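Long-range contacts in putative dehydratase (Mesorhizobium loti, PDB 2POZ), which is of unknown function but probably acts as a lyase of the mandelate racemase/muconate lactonizing enzyme group in the enolase superfamily: residues H171-M177 against S207-T211; Y186-K190 against K221-I227. All blocks are in the same frame, centred on the assembly; numbering follows the deposited sequence.

Both interactions join the same two consecutive units of the C-terminal beta/alpha barrel. Interaction 1 lies in the loops that lead into helices 179-196 and 212-222. In the enolase superfamily the active site is at this end of the barrel, where the strands finish. Interaction 2 lies farther along the same helices. There the middle of helix 179-196 meets the end of helix 212-222 and the turn into strand 227-231. The centres of the two contacts are 18 Å apart, and their nearest atoms are about 7 Å apart, so they do not touch. Their segments alternate along the chain. Interaction 1 also borders two neighbouring subunits of the octamer.

Interaction 1 (H171-M177 against S207-T211)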
ATOM      1  N   HIS A 171       1.631 -28.675  24.449  1.00 19.16           N
ATOM      2  CA  HIS A 171       1.074 -27.651  23.572  1.00 17.49           C
ATOM      3  C   HIS A 171       0.356 -28.247  22.362  1.00 14.51           C
ATOM      4  O   HIS A 171       0.441 -29.447  22.088  1.00 11.86           O
ATOM      5  CB  HIS A 171       2.172 -26.711  23.061  1.00 19.03           C
ATOM      6  CG  HIS A 171       2.757 -25.823  24.115  1.00 22.63           C
ATOM      7  ND1 HIS A 171       3.711 -26.257  25.012  1.00 26.38           N
ATOM      8  CD2 HIS A 171       2.511 -24.529  24.423  1.00 23.12           C
ATOM      9  CE1 HIS A 171       4.028 -25.266  25.827  1.00 27.96           C
ATOM     10  NE2 HIS A 171       3.312 -24.206  25.492  1.00 25.56           N
ATOM     11  N   VAL A 172      -0.328 -27.377  21.628  1.00 13.91           N
ATOM     12  CA  VAL A 172      -1.054 -27.766  20.433  1.00 11.70           C
ATOM     13  C   VAL A 172      -0.121 -28.402  19.408  1.00 12.59           C
ATOM     14  O   VAL A 172       1.016 -27.963  19.221  1.00 11.44           O
ATOM     15  CB  VAL A 172      -1.721 -26.538  19.767  1.00 12.90           C
ATOM     16  CG1 VAL A 172      -2.274 -26.920  18.405  1.00  7.68           C
ATOM     17  CG2 VAL A 172      -2.834 -25.995  20.661  1.00 13.06           C
ATOM     18  N   THR A 173      -0.611 -29.442  18.747  1.00 11.88           N
ATOM     19  CA  THR A 173       0.162 -30.109  17.716  1.00 12.48           C
ATOM     20  C   THR A 173      -0.333 -29.663  16.336  1.00 11.08           C
ATOM     21  O   THR A 173      -1.535 -29.663  16.057  1.00  8.04           O
ATOM     22  CB  THR A 173       0.055 -31.649  17.835  1.00 13.78           C
ATOM     23  OG1 THR A 173       0.781 -32.087  18.992  1.00 17.15           O
ATOM     24  CG2 THR A 173       0.638 -32.327  16.592  1.00 13.57           C
ATOM     25  N   ARG A 174       0.614 -29.255  15.496  1.00 10.09           N
ATOM     26  CA  ARG A 174       0.341 -28.809  14.133  1.00 10.19           C
ATOM     27  C   ARG A 174      -0.830 -27.827  13.990  1.00 12.96           C
ATOM     28  O   ARG A 174      -1.627 -27.924  13.049  1.00  9.98           O
ATOM     29  CB  ARG A 174       0.134 -30.042  13.234  1.00 12.62           C
ATOM     30  CG  ARG A 174       1.342 -30.992  13.237  1.00 12.66           C
ATOM     31  CD  ARG A 174       1.139 -32.188  12.314  1.00 13.84           C
ATOM     32  NE  ARG A 174       0.543 -33.343  12.981  1.00 14.34           N
ATOM     33  CZ  ARG A 174       1.192 -34.165  13.802  1.00 13.75           C
ATOM     34  NH1 ARG A 174       2.472 -33.976  14.083  1.00 16.82           N
ATOM     35  NH2 ARG A 174       0.557 -35.199  14.331  1.00 20.21           N
ATOM     36  N   ARG A 175      -0.917 -26.880  14.923  1.00 13.10           N
ATOM     37  CA  ARG A 175      -1.954 -25.846  14.910  1.00 14.12           C
ATOM     38  C   ARG A 175      -3.353 -26.419  14.732  1.00 14.94           C
ATOM     39  O   ARG A 175      -4.217 -25.763  14.147  1.00 14.75           O
ATOM     40  CB  ARG A 175      -1.689 -24.856  13.769  1.00 13.43           C
ATOM     41  CG  ARG A 175      -0.299 -24.240  13.763  1.00 14.63           C
ATOM     42  CD  ARG A 175      -0.043 -23.503  12.452  1.00 13.72           C
ATOM     43  NE  ARG A 175       1.310 -22.967  12.386  1.00 15.36           N
ATOM     44  CZ  ARG A 175       1.883 -22.513  11.274  1.00 17.19           C
ATOM     45  NH1 ARG A 175       1.218 -22.530  10.125  1.00 15.56           N
ATOM     46  NH2 ARG A 175       3.125 -22.051  11.309  1.00 18.48           N
ATOM     47  N   SER A 176      -3.582 -27.625  15.242  1.00 14.62           N
ATOM     48  CA  SER A 176      -4.875 -28.278  15.071  1.00 17.40           C
ATOM     49  C   SER A 176      -5.425 -28.960  16.313  1.00 16.17           C
ATOM     50  O   SER A 176      -4.679 -29.541  17.096  1.00 14.45           O
ATOM     51  CB  SER A 176      -4.779 -29.328  13.960  1.00 19.44           C
ATOM     52  OG  SER A 176      -4.280 -28.765  12.763  1.00 28.35           O
HETATM   53  N   MSE A 177      -6.744 -28.893  16.467  1.00 15.15           N
HETATM   54  CA  MSE A 177      -7.435 -29.530  17.582  1.00 18.24           C
HETATM   55  C   MSE A 177      -8.794 -29.976  17.075  1.00 17.42           C
HETATM   56  O   MSE A 177      -9.373 -29.325  16.212  1.00 14.57           O
HETATM   57  CB  MSE A 177      -7.647 -28.557  18.735  1.00 23.28           C
HETATM   58  CG  MSE A 177      -6.394 -27.935  19.290  1.00 31.16           C
HETATM   59 SE   MSE A 177      -6.887 -26.703  20.691  1.00 42.35          SE
HETATM   60  CE  MSE A 177      -8.209 -25.678  19.732  1.00 43.02           C
ATOM     61  N   SER A 207      -0.193 -19.133  22.973  1.00 10.66           N
ATOM     62  CA  SER A 207       1.145 -19.628  22.650  1.00 11.69           C
ATOM     63  C   SER A 207       1.260 -20.120  21.210  1.00 12.53           C
ATOM     64  O   SER A 207       1.798 -21.195  20.964  1.00 13.60           O
ATOM     65  CB  SER A 207       1.518 -20.765  23.619  1.00 13.38           C
ATOM     66  OG  SER A 207       2.916 -21.007  23.646  1.00 12.07           O
ATOM     67  N   GLY A 208       0.757 -19.333  20.261  1.00 12.77           N
ATOM     68  CA  GLY A 208       0.830 -19.725  18.864  1.00 12.93           C
ATOM     69  C   GLY A 208      -0.526 -19.985  18.230  1.00 15.27           C
ATOM     70  O   GLY A 208      -0.706 -19.780  17.024  1.00 16.12           O
ATOM     71  N   GLY A 209      -1.474 -20.450  19.044  1.00 14.49           N
ATOM     72  CA  GLY A 209      -2.818 -20.724  18.564  1.00 13.00           C
ATOM     73  C   GLY A 209      -2.965 -21.838  17.543  1.00 13.94           C
ATOM     74  O   GLY A 209      -2.177 -22.781  17.489  1.00 14.33           O
ATOM     75  N   LEU A 210      -4.001 -21.717  16.725  1.00 13.33           N
ATOM     76  CA  LEU A 210      -4.298 -22.691  15.688  1.00 12.55           C
ATOM     77  C   LEU A 210      -4.123 -21.971  14.355  1.00 13.16           C
ATOM     78  O   LEU A 210      -3.347 -21.021  14.263  1.00 13.72           O
ATOM     79  CB  LEU A 210      -5.746 -23.155  15.838  1.00 12.88           C
ATOM     80  CG  LEU A 210      -6.197 -23.509  17.257  1.00 14.15           C
ATOM     81  CD1 LEU A 210      -7.691 -23.809  17.238  1.00 14.74           C
ATOM     82  CD2 LEU A 210      -5.405 -24.700  17.784  1.00 12.82           C
ATOM     83  N   THR A 211      -4.824 -22.428  13.321  1.00 12.85           N
ATOM     84  CA  THR A 211      -4.754 -21.743  12.040  1.00 15.04           C
ATOM     85  C   THR A 211      -5.575 -20.472  12.244  1.00 15.13           C
ATOM     86  O   THR A 211      -6.382 -20.388  13.176  1.00 17.27           O
ATOM     87  CB  THR A 211      -5.335 -22.595  10.886  1.00 17.26           C
ATOM     88  OG1 THR A 211      -6.559 -23.217  11.299  1.00 18.18           O
ATOM     89  CG2 THR A 211      -4.338 -23.670  10.482  1.00 17.80           C
TER
HETATM   90  O   HOH W   1      -6.587 -25.175  13.008  1.00 16.86           O
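This contact pairs two loops of the enolase-type beta/alpha barrel, each leading into a barrel helix. H171 begins it: its CD2 lies 3.6 Å from S207 OG, and its ring also meets Y159. V172 points toward the second loop and packs on L210. The chain then makes a tight turn from T173 to S176, closed by S176 N to T173 O at 3.0 Å. R174 and R175 both have left-handed backbone angles, and S176 OG bonds R174 O at 2.8 Å. The turn brings R175 against L210, with their CA atoms 4.0 Å apart. R175 O receives a weak hydrogen bond from T211 N at 3.5 Å. A water bridges the same two residues, donating to R175 O at 2.7 Å and to T211 OG1 at 2.6 Å. T211, which also bonds D213, is the N-cap residue of helix 212-222. The R175 guanidinium leads away and bonds E298 O of a neighbouring subunit, so the loop pair also serves the octamer interface. M177, a selenomethionine, comes last and closes over L210, the residue with the largest contact area. L210 CD2 sits 3.9 Å from V172 CG1 and 3.8 Å from M177 SE.

Interaction 2 (Y186-K190 against K221-I227); sequences YRRVK and KIGELDI
Residues 186-190, regular helix within 179-196, pack against the end of the next outer barrel helix, 212-222, and the turn after it. The other segment runs from the last part of helix 212-222 through a turn, with L225 N bonded to I222 O at 2.8 Å and D226 at phi 59°, into strand 227-231. Y186 CA lies 6.7 Å from I222 CA, and K190 CA 6.7 Å from L225 CA. Y186 (chi1 t, chi2 75°) and V189 (t) point at the partner from one helix face. I222 CG2 fills the hollow between them, 3.9 Å from Y186 CD1 at the ring edge and 4.2 Å from V189 CG1. L225 (m, t) is the second bump. Its CD1 nests 3.9 Å from Y186 CE1, 3.6 Å from V189 CG1 and 4.0 Å from K190 CB. I227 CD1 reaches V189 CG1 at 4.1 Å. Extended through chi1-chi3 (t, t, t), K221 lays CE over one face of the Y186 ring, 3.7 Å from its centroid (CH-pi); chi4 p places NZ 4.5 Å from it (cation-pi), 7° off the ring normal. The chemistry is an apolar interlock, roofed on the exposed side by a lysine with its charge over an aromatic face.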
ATOM      1  N   TYR A 186     -12.790 -23.865  25.314  1.00 12.53           N
ATOM      2  CA  TYR A 186     -13.732 -22.823  25.680  1.00 12.09           C
ATOM      3  C   TYR A 186     -14.273 -23.018  27.101  1.00 11.79           C
ATOM      4  O   TYR A 186     -14.404 -22.053  27.861  1.00 10.80           O
ATOM      5  CB  TYR A 186     -14.902 -22.797  24.694  1.00 11.21           C
ATOM      6  CG  TYR A 186     -16.051 -21.945  25.179  1.00 13.08           C
ATOM      7  CD1 TYR A 186     -15.975 -20.554  25.153  1.00 11.56           C
ATOM      8  CD2 TYR A 186     -17.198 -22.537  25.717  1.00 13.59           C
ATOM      9  CE1 TYR A 186     -17.017 -19.767  25.656  1.00 17.30           C
ATOM     10  CE2 TYR A 186     -18.240 -21.766  26.223  1.00 16.70           C
ATOM     11  CZ  TYR A 186     -18.146 -20.387  26.190  1.00 18.77           C
ATOM     12  OH  TYR A 186     -19.183 -19.631  26.684  1.00 23.86           O
ATOM     13  N   ARG A 187     -14.586 -24.265  27.452  1.00 11.99           N
ATOM     14  CA  ARG A 187     -15.116 -24.574  28.776  1.00 14.10           C
ATOM     15  C   ARG A 187     -14.078 -24.292  29.852  1.00 14.08           C
ATOM     16  O   ARG A 187     -14.426 -23.899  30.963  1.00 14.42           O
ATOM     17  CB  ARG A 187     -15.565 -26.041  28.852  1.00 16.01           C
ATOM     18  CG  ARG A 187     -16.746 -26.362  27.940  1.00 21.80           C
ATOM     19  CD  ARG A 187     -17.985 -25.572  28.339  1.00 27.74           C
ATOM     20  NE  ARG A 187     -19.032 -25.630  27.318  1.00 34.21           N
ATOM     21  CZ  ARG A 187     -20.199 -24.996  27.396  1.00 36.31           C
ATOM     22  NH1 ARG A 187     -20.485 -24.246  28.453  1.00 35.35           N
ATOM     23  NH2 ARG A 187     -21.075 -25.101  26.405  1.00 39.31           N
ATOM     24  N   ARG A 188     -12.803 -24.493  29.526  1.00 12.91           N
ATOM     25  CA  ARG A 188     -11.739 -24.226  30.483  1.00 13.35           C
ATOM     26  C   ARG A 188     -11.696 -22.730  30.795  1.00 14.17           C
ATOM     27  O   ARG A 188     -11.565 -22.332  31.954  1.00 14.92           O
ATOM     28  CB  ARG A 188     -10.382 -24.667  29.928  1.00 12.89           C
ATOM     29  CG  ARG A 188     -10.149 -26.169  29.879  1.00 13.56           C
ATOM     30  CD  ARG A 188      -8.846 -26.456  29.141  1.00 16.12           C
ATOM     31  NE  ARG A 188      -8.439 -27.857  29.206  1.00 13.91           N
ATOM     32  CZ  ARG A 188      -7.576 -28.418  28.365  1.00 17.37           C
ATOM     33  NH1 ARG A 188      -7.041 -27.689  27.391  1.00 14.23           N
ATOM     34  NH2 ARG A 188      -7.229 -29.698  28.505  1.00 14.14           N
ATOM     35  N   VAL A 189     -11.800 -21.901  29.757  1.00 12.96           N
ATOM     36  CA  VAL A 189     -11.775 -20.455  29.955  1.00 12.89           C
ATOM     37  C   VAL A 189     -13.002 -20.028  30.769  1.00 11.97           C
ATOM     38  O   VAL A 189     -12.898 -19.218  31.695  1.00 12.50           O
ATOM     39  CB  VAL A 189     -11.751 -19.695  28.593  1.00 14.21           C
ATOM     40  CG1 VAL A 189     -11.722 -18.192  28.831  1.00 12.43           C
ATOM     41  CG2 VAL A 189     -10.522 -20.109  27.789  1.00 14.68           C
ATOM     42  N   LYS A 190     -14.159 -20.589  30.433  1.00 13.01           N
ATOM     43  CA  LYS A 190     -15.393 -20.267  31.138  1.00 14.53           C
ATOM     44  C   LYS A 190     -15.340 -20.721  32.595  1.00 14.75           C
ATOM     45  O   LYS A 190     -15.843 -20.029  33.475  1.00 14.66           O
ATOM     46  CB  LYS A 190     -16.594 -20.907  30.434  1.00 16.90           C
ATOM     47  CG  LYS A 190     -17.940 -20.586  31.096  1.00 20.32           C
ATOM     48  CD  LYS A 190     -19.104 -21.108  30.264  1.00 22.51           C
ATOM     49  CE  LYS A 190     -20.444 -20.646  30.824  1.00 24.77           C
ATOM     50  NZ  LYS A 190     -20.726 -21.246  32.160  1.00 26.02           N
ATOM     51  N   LYS A 221     -15.498 -16.418  20.414  1.00 16.65           N
ATOM     52  CA  LYS A 221     -16.305 -17.193  21.344  1.00 17.87           C
ATOM     53  C   LYS A 221     -16.048 -16.802  22.790  1.00 18.17           C
ATOM     54  O   LYS A 221     -16.994 -16.689  23.567  1.00 19.79           O
ATOM     55  CB  LYS A 221     -16.047 -18.690  21.160  1.00 18.89           C
ATOM     56  CG  LYS A 221     -17.061 -19.595  21.856  1.00 21.89           C
ATOM     57  CD  LYS A 221     -16.865 -21.049  21.437  1.00 22.45           C
ATOM     58  CE  LYS A 221     -17.867 -21.977  22.123  1.00 25.01           C
ATOM     59  NZ  LYS A 221     -19.286 -21.614  21.815  1.00 23.02           N
ATOM     60  N   ILE A 222     -14.786 -16.574  23.157  1.00 14.78           N
ATOM     61  CA  ILE A 222     -14.479 -16.218  24.541  1.00 16.88           C
ATOM     62  C   ILE A 222     -14.599 -14.728  24.851  1.00 18.23           C
ATOM     63  O   ILE A 222     -14.484 -14.324  26.008  1.00 17.27           O
ATOM     64  CB  ILE A 222     -13.055 -16.679  24.964  1.00 16.42           C
ATOM     65  CG1 ILE A 222     -11.985 -15.958  24.130  1.00 17.75           C
ATOM     66  CG2 ILE A 222     -12.941 -18.189  24.814  1.00 13.98           C
ATOM     67  CD1 ILE A 222     -10.547 -16.176  24.631  1.00 15.15           C
ATOM     68  N   GLY A 223     -14.836 -13.919  23.821  1.00 19.26           N
ATOM     69  CA  GLY A 223     -14.952 -12.484  24.016  1.00 21.45           C
ATOM     70  C   GLY A 223     -15.964 -12.070  25.070  1.00 22.53           C
ATOM     71  O   GLY A 223     -15.795 -11.054  25.742  1.00 22.46           O
ATOM     72  N   GLU A 224     -17.013 -12.872  25.219  1.00 23.01           N
ATOM     73  CA  GLU A 224     -18.074 -12.603  26.180  1.00 25.74           C
ATOM     74  C   GLU A 224     -17.655 -12.934  27.613  1.00 24.24           C
ATOM     75  O   GLU A 224     -18.377 -12.636  28.562  1.00 23.01           O
ATOM     76  CB  GLU A 224     -19.322 -13.410  25.802  1.00 30.33           C
ATOM     77  CG  GLU A 224     -19.905 -13.078  24.412  1.00 37.51           C
ATOM     78  CD  GLU A 224     -18.913 -13.284  23.263  1.00 41.15           C
ATOM     79  OE1 GLU A 224     -18.263 -14.355  23.202  1.00 43.70           O
ATOM     80  OE2 GLU A 224     -18.789 -12.378  22.411  1.00 44.10           O
ATOM     81  N   LEU A 225     -16.486 -13.546  27.770  1.00 21.28           N
ATOM     82  CA  LEU A 225     -16.000 -13.894  29.101  1.00 21.26           C
ATOM     83  C   LEU A 225     -15.133 -12.790  29.716  1.00 20.61           C
ATOM     84  O   LEU A 225     -14.543 -12.977  30.779  1.00 21.20           O
ATOM     85  CB  LEU A 225     -15.232 -15.219  29.044  1.00 18.65           C
ATOM     86  CG  LEU A 225     -16.116 -16.383  28.574  1.00 18.66           C
ATOM     87  CD1 LEU A 225     -15.304 -17.655  28.444  1.00 18.87           C
ATOM     88  CD2 LEU A 225     -17.261 -16.575  29.566  1.00 18.33           C
ATOM     89  N   ASP A 226     -15.070 -11.644  29.035  1.00 19.64           N
ATOM     90  CA  ASP A 226     -14.306 -10.475  29.488  1.00 19.56           C
ATOM     91  C   ASP A 226     -12.820 -10.768  29.661  1.00 17.77           C
ATOM     92  O   ASP A 226     -12.311 -10.879  30.776  1.00 19.41           O
ATOM     93  CB  ASP A 226     -14.902  -9.931  30.797  1.00 21.21           C
ATOM     94  CG  ASP A 226     -14.265  -8.616  31.232  1.00 25.98           C
ATOM     95  OD1 ASP A 226     -13.995  -7.760  30.361  1.00 27.23           O
ATOM     96  OD2 ASP A 226     -14.047  -8.429  32.449  1.00 29.34           O
ATOM     97  N   ILE A 227     -12.129 -10.872  28.534  1.00 18.06           N
ATOM     98  CA  ILE A 227     -10.704 -11.173  28.516  1.00 16.62           C
ATOM     99  C   ILE A 227      -9.856  -9.905  28.409  1.00 17.97           C
ATOM    100  O   ILE A 227     -10.077  -9.073  27.533  1.00 16.85           O
ATOM    101  CB  ILE A 227     -10.379 -12.113  27.322  1.00 14.84           C
ATOM    102  CG1 ILE A 227     -11.294 -13.346  27.358  1.00 16.17           C
ATOM    103  CG2 ILE A 227      -8.915 -12.508  27.341  1.00 14.59           C
ATOM    104  CD1 ILE A 227     -11.222 -14.151  28.645  1.00 16.71           C
TER